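Local coordinates for Di-haem cytochrome c peroxidase family protein (Burkholderia thailandensis E264, PDB 6NX0) that carries two covalently bound c-type haems, forms an unusually stable bis-iron(IV) state and probably acts as a peroxidase, at residues S115-C125 with R145-G153; H126-P134 with D459-P467. All coordinates share one frame; numbering follows the deposited sequence.

Contact 1 of 2, residues S115-C125 with R145-G153; sequences SEPRGMSCASC and RVPQGSRPG. With HEC (heme c), chain B.
M120 reaches across to the backbone of Q148 and G149 and lays its thioether against the backbone of 148-150, while C125 meets P147 at one end of the contact. The methionine's CG stands anti to the backbone N (chi1 161°) and the chain bends at its last torsion, which lets the methyl drop onto the opposite loop: M120 CE lies 3.3 Å from the carbonyl O of Q148, and M120 SD is 3.6 Å from the N of S150. The long unbranched side chain also meets the porphyrin, M120 SD coming 3.8 Å from the methyl CMC of the haem, so its sulfur touches both the 145-153 loop and the haem. G149 CA lies 4.0 Å from the haem's CBC.

At the end opposite C125, beyond M120, S150 supplies the polar link. Its hydroxyl OG donates to the carbonyl O of E116 over 2.7 Å, arriving from above the carbonyl plane, 44° out of it. A second grip on E116 O comes from N213, and the carboxylate of E116 pairs with K223. P117, preceded by a cis peptide, turns its ring across the side chain of R151 at about a right angle, P117 CD to R151 CG at 3.5 Å; the guanidinium of R151 continues to the carbonyl of P209. A water lies within hydrogen-bonding distance of the carbonyl O atoms of P117 and S150.

C125 SG, already bonded to the haem's CAC, rests 3.6 Å from P147 CB, a compact apolar partner suited to a sulfur that has no proton left to give. With C122 bonded to CAB, and H126 following, this is the CXXCH haem-attachment motif of c-type cytochromes, its haem edge covered by the 145-153 loop.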
loop_
_atom_site.group_PDB
_atom_site.type_symbol
_atom_site.label_atom_id
_atom_site.label_comp_id
_atom_site.label_asym_id
_atom_site.label_seq_id
_atom_site.Cartn_x
_atom_site.Cartn_y
_atom_site.Cartn_z
ATOM N N SER A 115 20.256 -4.452 8.965
ATOM C CA SER A 115 19.392 -4.684 10.105
ATOM C C SER A 115 20.232 -4.991 11.338
ATOM O O SER A 115 21.433 -5.284 11.260
ATOM C CB SER A 115 18.435 -5.837 9.836
ATOM O OG SER A 115 19.135 -7.049 9.581
ATOM N N GLU A 116 19.569 -4.943 12.488
ATOM C CA GLU A 116 20.152 -5.376 13.751
ATOM C C GLU A 116 19.177 -6.313 14.445
ATOM O O GLU A 116 18.067 -5.885 14.788
ATOM C CB GLU A 116 20.440 -4.176 14.650
ATOM C CG GLU A 116 21.538 -3.264 14.136
ATOM C CD GLU A 116 22.898 -3.950 14.087
ATOM O OE1 GLU A 116 23.125 -4.930 14.843
ATOM O OE2 GLU A 116 23.740 -3.506 13.286
ATOM N N PRO A 117 19.540 -7.573 14.699
ATOM C CA PRO A 117 20.754 -8.247 14.245
ATOM C C PRO A 117 20.779 -8.331 12.736
ATOM O O PRO A 117 19.726 -8.200 12.083
ATOM C CB PRO A 117 20.657 -9.644 14.882
ATOM C CG PRO A 117 19.595 -9.555 15.906
ATOM C CD PRO A 117 18.692 -8.440 15.535
ATOM N N ARG A 118 21.959 -8.559 12.162
ATOM C CA ARG A 118 22.092 -8.685 10.718
ATOM C C ARG A 118 21.246 -9.841 10.197
ATOM O O ARG A 118 20.938 -10.803 10.919
ATOM C CB ARG A 118 23.563 -8.908 10.341
ATOM N N GLY A 119 20.880 -9.750 8.914
ATOM C CA GLY A 119 20.182 -10.823 8.248
ATOM C C GLY A 119 18.889 -10.440 7.564
ATOM O O GLY A 119 18.341 -11.226 6.790
ATOM N N MET A 120 18.400 -9.243 7.833
ATOM C CA MET A 120 17.149 -8.758 7.264
ATOM C C MET A 120 17.455 -7.613 6.304
ATOM O O MET A 120 18.144 -6.655 6.666
ATOM C CB MET A 120 16.205 -8.312 8.385
ATOM C CG MET A 120 15.092 -7.389 7.940
ATOM S SD MET A 120 13.791 -7.203 9.179
ATOM C CE MET A 120 12.893 -8.703 8.889
ATOM N N SER A 121 17.005 -7.750 5.060
ATOM C CA SER A 121 17.067 -6.703 4.053
ATOM C C SER A 121 15.646 -6.213 3.784
ATOM O O SER A 121 14.664 -6.784 4.270
ATOM C CB SER A 121 17.681 -7.231 2.767
ATOM O OG SER A 121 16.808 -8.183 2.181
ATOM N N CYS A 122 15.530 -5.184 2.947
ATOM C CA CYS A 122 14.207 -4.784 2.475
ATOM C C CYS A 122 13.437 -5.965 1.904
ATOM O O CYS A 122 12.216 -6.082 2.090
ATOM C CB CYS A 122 14.316 -3.711 1.390
ATOM S SG CYS A 122 15.300 -2.256 1.788
ATOM N N ALA A 123 14.129 -6.836 1.173
ATOM C CA ALA A 123 13.485 -7.976 0.542
ATOM C C ALA A 123 12.889 -8.961 1.540
ATOM O O ALA A 123 12.031 -9.766 1.145
ATOM C CB ALA A 123 14.497 -8.688 -0.349
ATOM N N SER A 124 13.319 -8.923 2.814
ATOM C CA SER A 124 12.762 -9.771 3.863
ATOM C C SER A 124 11.290 -9.504 4.130
ATOM O O SER A 124 10.615 -10.358 4.724
ATOM C CB SER A 124 13.537 -9.580 5.170
ATOM O OG SER A 124 14.907 -9.895 4.992
ATOM N N CYS A 125 10.774 -8.350 3.715
ATOM C CA CYS A 125 9.355 -8.033 3.809
ATOM C C CYS A 125 8.730 -7.660 2.476
ATOM O O CYS A 125 7.541 -7.328 2.441
ATOM C CB CYS A 125 9.143 -6.891 4.800
ATOM S SG CYS A 125 9.690 -7.361 6.448
ATOM N N ARG A 145 0.058 -12.219 11.380
ATOM C CA ARG A 145 -0.201 -12.156 9.943
ATOM C C ARG A 145 0.220 -10.820 9.332
ATOM O O ARG A 145 -0.359 -10.348 8.353
ATOM C CB ARG A 145 -1.674 -12.455 9.645
ATOM C CG ARG A 145 -2.127 -13.760 10.303
ATOM C CD ARG A 145 -3.544 -14.164 9.887
ATOM N NE ARG A 145 -4.575 -13.172 10.219
ATOM C CZ ARG A 145 -5.178 -13.078 11.405
ATOM N NH1 ARG A 145 -4.859 -13.897 12.398
ATOM N NH2 ARG A 145 -6.118 -12.166 11.605
ATOM N N VAL A 146 1.244 -10.213 9.920
ATOM C CA VAL A 146 1.966 -9.093 9.329
ATOM C C VAL A 146 3.447 -9.409 9.475
ATOM O O VAL A 146 3.808 -10.315 10.238
ATOM C CB VAL A 146 1.603 -7.748 9.996
ATOM C CG1 VAL A 146 0.129 -7.493 9.909
ATOM C CG2 VAL A 146 2.061 -7.712 11.441
ATOM N N PRO A 147 4.325 -8.704 8.761
ATOM C CA PRO A 147 5.740 -9.107 8.731
ATOM C C PRO A 147 6.381 -9.131 10.102
ATOM O O PRO A 147 6.199 -8.220 10.918
ATOM C CB PRO A 147 6.392 -8.053 7.839
ATOM C CG PRO A 147 5.281 -7.633 6.902
ATOM C CD PRO A 147 4.030 -7.669 7.749
ATOM N N GLN A 148 7.195 -10.158 10.316
ATOM C CA GLN A 148 8.126 -10.184 11.442
ATOM C C GLN A 148 9.342 -9.311 11.152
ATOM O O GLN A 148 9.869 -9.290 10.033
ATOM C CB GLN A 148 8.577 -11.617 11.726
ATOM C CG GLN A 148 9.456 -11.772 12.965
ATOM C CD GLN A 148 9.937 -13.192 13.168
ATOM O OE1 GLN A 148 9.364 -14.147 12.634
ATOM N NE2 GLN A 148 11.002 -13.338 13.939
ATOM N N GLY A 149 9.793 -8.595 12.178
ATOM C CA GLY A 149 10.998 -7.792 12.075
ATOM C C GLY A 149 12.256 -8.598 12.316
ATOM O O GLY A 149 12.284 -9.824 12.201
ATOM N N SER A 150 13.324 -7.876 12.636
ATOM C CA SER A 150 14.661 -8.449 12.682
ATOM C C SER A 150 14.900 -9.362 13.875
ATOM O O SER A 150 15.951 -10.019 13.907
ATOM C CB SER A 150 15.703 -7.330 12.726
ATOM O OG SER A 150 15.629 -6.674 13.968
ATOM N N ARG A 151 14.007 -9.376 14.864
ATOM C CA ARG A 151 14.138 -10.169 16.078
ATOM C C ARG A 151 12.904 -11.034 16.293
ATOM O O ARG A 151 11.792 -10.656 15.915
ATOM C CB ARG A 151 14.339 -9.265 17.300
ATOM C CG ARG A 151 15.652 -8.503 17.294
ATOM C CD ARG A 151 15.724 -7.533 18.460
ATOM N NE ARG A 151 14.828 -6.401 18.277
ATOM C CZ ARG A 151 14.663 -5.415 19.143
ATOM N NH1 ARG A 151 15.331 -5.425 20.293
ATOM N NH2 ARG A 151 13.837 -4.422 18.878
ATOM N N PRO A 152 13.060 -12.184 16.941
ATOM C CA PRO A 152 11.876 -12.935 17.362
ATOM C C PRO A 152 10.972 -12.056 18.210
ATOM O O PRO A 152 11.433 -11.247 19.018
ATOM C CB PRO A 152 12.459 -14.101 18.172
ATOM C CG PRO A 152 13.894 -14.179 17.767
ATOM C CD PRO A 152 14.304 -12.788 17.437
ATOM N N GLY A 153 9.667 -12.210 18.017
ATOM C CA GLY A 153 8.729 -11.497 18.844
ATOM C C GLY A 153 8.505 -10.049 18.478
ATOM O O GLY A 153 7.752 -9.360 19.173
HETATM FE FE HEC B . 8.736 -1.700 3.598
HETATM C CHA HEC B . 5.741 0.019 3.320
HETATM C CHB HEC B . 10.050 0.217 1.123
HETATM C CHC HEC B . 11.909 -2.676 4.496
HETATM C CHD HEC B . 7.475 -3.538 6.224
HETATM N NA HEC B . 7.998 -0.244 2.391
HETATM C C1A HEC B . 6.752 0.347 2.455
HETATM C C2A HEC B . 6.661 1.334 1.414
HETATM C C3A HEC B . 7.819 1.306 0.739
HETATM C C4A HEC B . 8.713 0.389 1.397
HETATM C CMA HEC B . 8.240 2.237 -0.392
HETATM C CAA HEC B . 5.441 2.238 1.156
HETATM C CBA HEC B . 4.557 1.634 0.081
HETATM C CGA HEC B . 3.263 2.379 -0.117
HETATM O O1A HEC B . 2.568 2.025 -1.115
HETATM O O2A HEC B . 2.872 3.194 0.774
HETATM N NB HEC B . 10.624 -1.301 2.970
HETATM C C1B HEC B . 10.944 -0.445 1.925
HETATM C C2B HEC B . 12.376 -0.423 1.794
HETATM C C3B HEC B . 12.908 -1.139 2.790
HETATM C C4B HEC B . 11.812 -1.732 3.518
HETATM C CMB HEC B . 13.122 0.376 0.721
HETATM C CAB HEC B . 14.392 -1.446 3.079
HETATM C CBB HEC B . 15.114 -0.146 3.508
HETATM N NC HEC B . 9.526 -2.888 5.052
HETATM C C1C HEC B . 10.871 -3.194 5.207
HETATM C C2C HEC B . 10.945 -4.304 6.132
HETATM C C3C HEC B . 9.727 -4.587 6.600
HETATM C C4C HEC B . 8.811 -3.672 5.949
HETATM C CMC HEC B . 12.233 -5.095 6.415
HETATM C CAC HEC B . 9.286 -5.873 7.321
HETATM C CBC HEC B . 9.857 -5.952 8.743
HETATM N ND HEC B . 6.940 -1.780 4.538
HETATM C C1D HEC B . 6.633 -2.651 5.603
HETATM C C2D HEC B . 5.301 -2.348 6.059
HETATM C C3D HEC B . 4.800 -1.224 5.224
HETATM C C4D HEC B . 5.856 -0.922 4.296
HETATM C CMD HEC B . 4.610 -2.973 7.255
HETATM C CAD HEC B . 3.444 -0.505 5.349
HETATM C CBD HEC B . 3.523 0.349 6.594
HETATM C CGD HEC B . 2.439 1.410 6.665
HETATM O O1D HEC B . 1.598 1.468 5.741
HETATM O O2D HEC B . 2.422 2.115 7.713
HETATM O O HOH W 1 17.786 -10.327 11.760
HETATM O O HOH W 2 8.961 -0.109 5.085
#

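Contact 2 of 2, residues H126-P134 with D459-P467; sequences HDPGRAFAP and DARYVGLMP. With HEC (heme c), chain B.
Y462 lays its ring against the backbone of G129-A131, and here the packing is tight. The amide N of A131 sits 3.2 Å above one face of the Y462 ring, offset toward the rim, and A131 CB, small enough to allow this approach, adds a CH-pi contact 4.1 Å from the Y462 centroid. R461 CB covers the opposite face. The flat ring thus fits between backbone and neighbour, with the carbonyls of P128 and G129 at its edge and Y462 OH 2.9 Å from P128 O. L465, its CG anti to the carbonyl carbon (chi1 -64°), brings CD1 within 3.1 Å of G129 O and over one face of the R130 guanidinium, whose nitrogens are held by T135, I377 and A475.

The outer side is looser. Exposed R461 reaches out with an extended chain and places its guanidinium flat over P128 O, without a well-aligned bond.

Within 126-134, D127 OD1 accepts from G129 N in an Asx turn. H126 ND1 donates to F132 O, a bond that helps set the imidazole's rotation while NE2 binds the haem iron. Y462 and L465 therefore hold the loop leading on from the haem ligand mainly by apolar and face packing, plus one hydroxyl-to-carbonyl approach.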
loop_
_atom_site.group_PDB
_atom_site.type_symbol
_atom_site.label_atom_id
_atom_site.label_comp_id
_atom_site.label_asym_id
_atom_site.label_seq_id
_atom_site.Cartn_x
_atom_site.Cartn_y
_atom_site.Cartn_z
ATOM N N HIS A 126 9.494 -7.687 1.405
ATOM C CA HIS A 126 9.080 -7.281 0.062
ATOM C C HIS A 126 9.790 -8.261 -0.879
ATOM O O HIS A 126 10.818 -7.940 -1.462
ATOM C CB HIS A 126 9.470 -5.830 -0.229
ATOM C CG HIS A 126 8.841 -4.827 0.691
ATOM N ND1 HIS A 126 7.506 -4.494 0.617
ATOM C CD2 HIS A 126 9.361 -4.079 1.691
ATOM C CE1 HIS A 126 7.233 -3.574 1.526
ATOM N NE2 HIS A 126 8.343 -3.306 2.190
ATOM N N ASP A 127 9.226 -9.459 -1.003
ATOM C CA ASP A 127 9.872 -10.577 -1.671
ATOM C C ASP A 127 9.809 -10.383 -3.177
ATOM O O ASP A 127 8.707 -10.311 -3.734
ATOM C CB ASP A 127 9.147 -11.861 -1.249
ATOM C CG ASP A 127 9.737 -13.117 -1.842
ATOM O OD1 ASP A 127 10.676 -13.048 -2.669
ATOM O OD2 ASP A 127 9.246 -14.193 -1.447
ATOM N N PRO A 128 10.943 -10.304 -3.883
ATOM C CA PRO A 128 10.846 -10.192 -5.346
ATOM C C PRO A 128 10.051 -11.323 -5.977
ATOM O O PRO A 128 9.481 -11.138 -7.067
ATOM C CB PRO A 128 12.313 -10.205 -5.800
ATOM C CG PRO A 128 13.050 -10.873 -4.696
ATOM C CD PRO A 128 12.347 -10.444 -3.446
ATOM N N GLY A 129 10.017 -12.490 -5.352
ATOM C CA GLY A 129 9.267 -13.610 -5.891
ATOM C C GLY A 129 7.773 -13.535 -5.659
ATOM O O GLY A 129 7.036 -14.409 -6.133
ATOM N N ARG A 130 7.311 -12.518 -4.932
ATOM C CA ARG A 130 5.897 -12.307 -4.617
ATOM C C ARG A 130 5.549 -10.834 -4.828
ATOM O O ARG A 130 4.956 -10.182 -3.965
ATOM C CB ARG A 130 5.566 -12.758 -3.182
ATOM C CG ARG A 130 4.055 -12.916 -2.857
ATOM C CD ARG A 130 3.794 -13.236 -1.390
ATOM N NE ARG A 130 4.419 -14.496 -1.025
ATOM C CZ ARG A 130 3.852 -15.684 -1.130
ATOM N NH1 ARG A 130 4.537 -16.771 -0.792
ATOM N NH2 ARG A 130 2.611 -15.813 -1.561
ATOM N N ALA A 131 5.928 -10.288 -5.990
ATOM C CA ALA A 131 5.579 -8.915 -6.381
ATOM C C ALA A 131 6.043 -7.889 -5.350
ATOM O O ALA A 131 5.426 -6.832 -5.177
ATOM C CB ALA A 131 4.078 -8.772 -6.628
ATOM N N PHE A 132 7.154 -8.193 -4.677
ATOM C CA PHE A 132 7.717 -7.299 -3.663
ATOM C C PHE A 132 6.710 -7.039 -2.547
ATOM O O PHE A 132 6.716 -5.990 -1.910
ATOM C CB PHE A 132 8.239 -6.006 -4.305
ATOM C CG PHE A 132 9.411 -6.243 -5.203
ATOM C CD1 PHE A 132 9.239 -6.595 -6.537
ATOM C CD2 PHE A 132 10.696 -6.181 -4.696
ATOM C CE1 PHE A 132 10.337 -6.855 -7.366
ATOM C CE2 PHE A 132 11.791 -6.417 -5.506
ATOM C CZ PHE A 132 11.611 -6.773 -6.851
ATOM N N ALA A 133 5.886 -8.036 -2.259
ATOM C CA ALA A 133 5.027 -8.111 -1.096
ATOM C C ALA A 133 5.589 -9.146 -0.132
ATOM O O ALA A 133 6.438 -9.956 -0.513
ATOM C CB ALA A 133 3.607 -8.512 -1.518
ATOM N N PRO A 134 5.151 -9.167 1.121
ATOM C CA PRO A 134 5.831 -10.041 2.081
ATOM C C PRO A 134 5.495 -11.510 1.898
ATOM O O PRO A 134 4.341 -11.900 1.684
ATOM C CB PRO A 134 5.355 -9.520 3.447
ATOM C CG PRO A 134 4.111 -8.799 3.171
ATOM C CD PRO A 134 4.262 -8.202 1.809
ATOM N N ASP A 459 0.672 -10.099 -12.106
ATOM C CA ASP A 459 1.725 -10.050 -13.103
ATOM C C ASP A 459 2.178 -11.463 -13.450
ATOM O O ASP A 459 2.090 -12.391 -12.640
ATOM C CB ASP A 459 2.868 -9.166 -12.603
ATOM C CG ASP A 459 2.635 -7.723 -12.921
ATOM O OD1 ASP A 459 2.698 -7.364 -14.113
ATOM O OD2 ASP A 459 2.364 -6.934 -12.006
ATOM N N ALA A 460 2.636 -11.625 -14.700
ATOM C CA ALA A 460 2.855 -12.953 -15.263
ATOM C C ALA A 460 3.813 -13.801 -14.431
ATOM O O ALA A 460 3.618 -15.024 -14.317
ATOM C CB ALA A 460 3.388 -12.816 -16.687
ATOM N N ARG A 461 4.868 -13.183 -13.889
ATOM C CA ARG A 461 5.879 -13.883 -13.094
ATOM C C ARG A 461 5.280 -14.620 -11.904
ATOM O O ARG A 461 5.881 -15.581 -11.405
ATOM C CB ARG A 461 6.938 -12.875 -12.593
ATOM C CG ARG A 461 8.022 -13.454 -11.697
ATOM C CD ARG A 461 9.060 -12.382 -11.399
ATOM N NE ARG A 461 10.096 -12.816 -10.464
ATOM C CZ ARG A 461 11.030 -12.012 -9.960
ATOM N NH1 ARG A 461 11.048 -10.725 -10.279
ATOM N NH2 ARG A 461 11.943 -12.496 -9.123
ATOM N N TYR A 462 4.126 -14.175 -11.415
ATOM C CA TYR A 462 3.647 -14.596 -10.104
ATOM C C TYR A 462 2.361 -15.405 -10.128
ATOM O O TYR A 462 1.840 -15.718 -9.051
ATOM C CB TYR A 462 3.428 -13.367 -9.210
ATOM C CG TYR A 462 4.611 -12.438 -9.199
ATOM C CD1 TYR A 462 5.820 -12.840 -8.649
ATOM C CD2 TYR A 462 4.518 -11.160 -9.721
ATOM C CE1 TYR A 462 6.907 -11.990 -8.618
ATOM C CE2 TYR A 462 5.608 -10.298 -9.695
ATOM C CZ TYR A 462 6.793 -10.728 -9.146
ATOM O OH TYR A 462 7.875 -9.860 -9.114
ATOM N N VAL A 463 1.827 -15.772 -11.308
ATOM C CA VAL A 463 0.500 -16.397 -11.346
ATOM C C VAL A 463 0.470 -17.711 -10.591
ATOM O O VAL A 463 -0.569 -18.079 -10.032
ATOM C CB VAL A 463 0.004 -16.591 -12.790
ATOM C CG1 VAL A 463 -0.254 -15.244 -13.450
ATOM C CG2 VAL A 463 0.982 -17.418 -13.588
ATOM N N GLY A 464 1.608 -18.408 -10.515
ATOM C CA GLY A 464 1.676 -19.681 -9.804
ATOM C C GLY A 464 1.519 -19.578 -8.302
ATOM O O GLY A 464 1.314 -20.603 -7.643
ATOM N N LEU A 465 1.599 -18.375 -7.740
ATOM C CA LEU A 465 1.403 -18.216 -6.314
ATOM C C LEU A 465 -0.049 -17.988 -5.927
ATOM O O LEU A 465 -0.377 -18.028 -4.738
ATOM C CB LEU A 465 2.234 -17.037 -5.785
ATOM C CG LEU A 465 3.754 -17.167 -5.884
ATOM C CD1 LEU A 465 4.416 -15.913 -5.304
ATOM C CD2 LEU A 465 4.213 -18.418 -5.168
ATOM N N MET A 466 -0.922 -17.701 -6.880
ATOM C CA MET A 466 -2.328 -17.641 -6.554
ATOM C C MET A 466 -2.809 -19.031 -6.138
ATOM O O MET A 466 -2.310 -20.038 -6.641
ATOM C CB MET A 466 -3.133 -17.157 -7.754
ATOM C CG MET A 466 -2.740 -15.784 -8.273
ATOM S SD MET A 466 -3.993 -15.101 -9.398
ATOM C CE MET A 466 -3.768 -16.157 -10.822
ATOM N N PRO A 467 -3.778 -19.122 -5.236
ATOM C CA PRO A 467 -4.387 -20.432 -4.998
ATOM C C PRO A 467 -5.021 -20.918 -6.285
ATOM O O PRO A 467 -5.571 -20.130 -7.062
ATOM C CB PRO A 467 -5.422 -20.155 -3.910
ATOM C CG PRO A 467 -5.752 -18.715 -4.059
ATOM C CD PRO A 467 -4.512 -18.045 -4.541
HETATM FE FE HEC B . 8.736 -1.700 3.598
HETATM C CHA HEC B . 5.741 0.019 3.320
HETATM C CHB HEC B . 10.050 0.217 1.123
HETATM C CHC HEC B . 11.909 -2.676 4.496
HETATM C CHD HEC B . 7.475 -3.538 6.224
HETATM N NA HEC B . 7.998 -0.244 2.391
HETATM C C1A HEC B . 6.752 0.347 2.455
HETATM C C2A HEC B . 6.661 1.334 1.414
HETATM C C3A HEC B . 7.819 1.306 0.739
HETATM C C4A HEC B . 8.713 0.389 1.397
HETATM C CMA HEC B . 8.240 2.237 -0.392
HETATM C CAA HEC B . 5.441 2.238 1.156
HETATM C CBA HEC B . 4.557 1.634 0.081
HETATM C CGA HEC B . 3.263 2.379 -0.117
HETATM O O1A HEC B . 2.568 2.025 -1.115
HETATM O O2A HEC B . 2.872 3.194 0.774
HETATM N NB HEC B . 10.624 -1.301 2.970
HETATM C C1B HEC B . 10.944 -0.445 1.925
HETATM C C2B HEC B . 12.376 -0.423 1.794
HETATM C C3B HEC B . 12.908 -1.139 2.790
HETATM C C4B HEC B . 11.812 -1.732 3.518
HETATM C CMB HEC B . 13.122 0.376 0.721
HETATM C CAB HEC B . 14.392 -1.446 3.079
HETATM C CBB HEC B . 15.114 -0.146 3.508
HETATM N NC HEC B . 9.526 -2.888 5.052
HETATM C C1C HEC B . 10.871 -3.194 5.207
HETATM C C2C HEC B . 10.945 -4.304 6.132
HETATM C C3C HEC B . 9.727 -4.587 6.600
HETATM C C4C HEC B . 8.811 -3.672 5.949
HETATM C CMC HEC B . 12.233 -5.095 6.415
HETATM C CAC HEC B . 9.286 -5.873 7.321
HETATM C CBC HEC B . 9.857 -5.952 8.743
HETATM N ND HEC B . 6.940 -1.780 4.538
HETATM C C1D HEC B . 6.633 -2.651 5.603
HETATM C C2D HEC B . 5.301 -2.348 6.059
HETATM C C3D HEC B . 4.800 -1.224 5.224
HETATM C C4D HEC B . 5.856 -0.922 4.296
HETATM C CMD HEC B . 4.610 -2.973 7.255
HETATM C CAD HEC B . 3.444 -0.505 5.349
HETATM C CBD HEC B . 3.523 0.349 6.594
HETATM C CGD HEC B . 2.439 1.410 6.665
HETATM O O1D HEC B . 1.598 1.468 5.741
HETATM O O2D HEC B . 2.422 2.115 7.713
HETATM O O HOH W 2 8.961 -0.109 5.085
#

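In the fold
The segments alternate along the chain: 115-125 runs directly into 126-134, helix 138-142 comes next, the loop segment 145-153 follows it, and 459-467 lies far later, beyond helix 444-455. The centres of contacts 1 and 2 lie about 19 Å apart, yet the two touch, C125 O meeting P134 CB at 3.3 Å and P147 CG meeting P134 CB at 3.9 Å. Both involve the same haem: contact 1 holds its two thioether cysteines and contact 2 its axial histidine, with a water as the other iron ligand. Contact 2 also joins this haem-binding loop to the C-terminal part of the chain. The side chain of A131 lies about 11 Å from the second haem, so the protein between the two haems appears to draw on distant parts of the sequence.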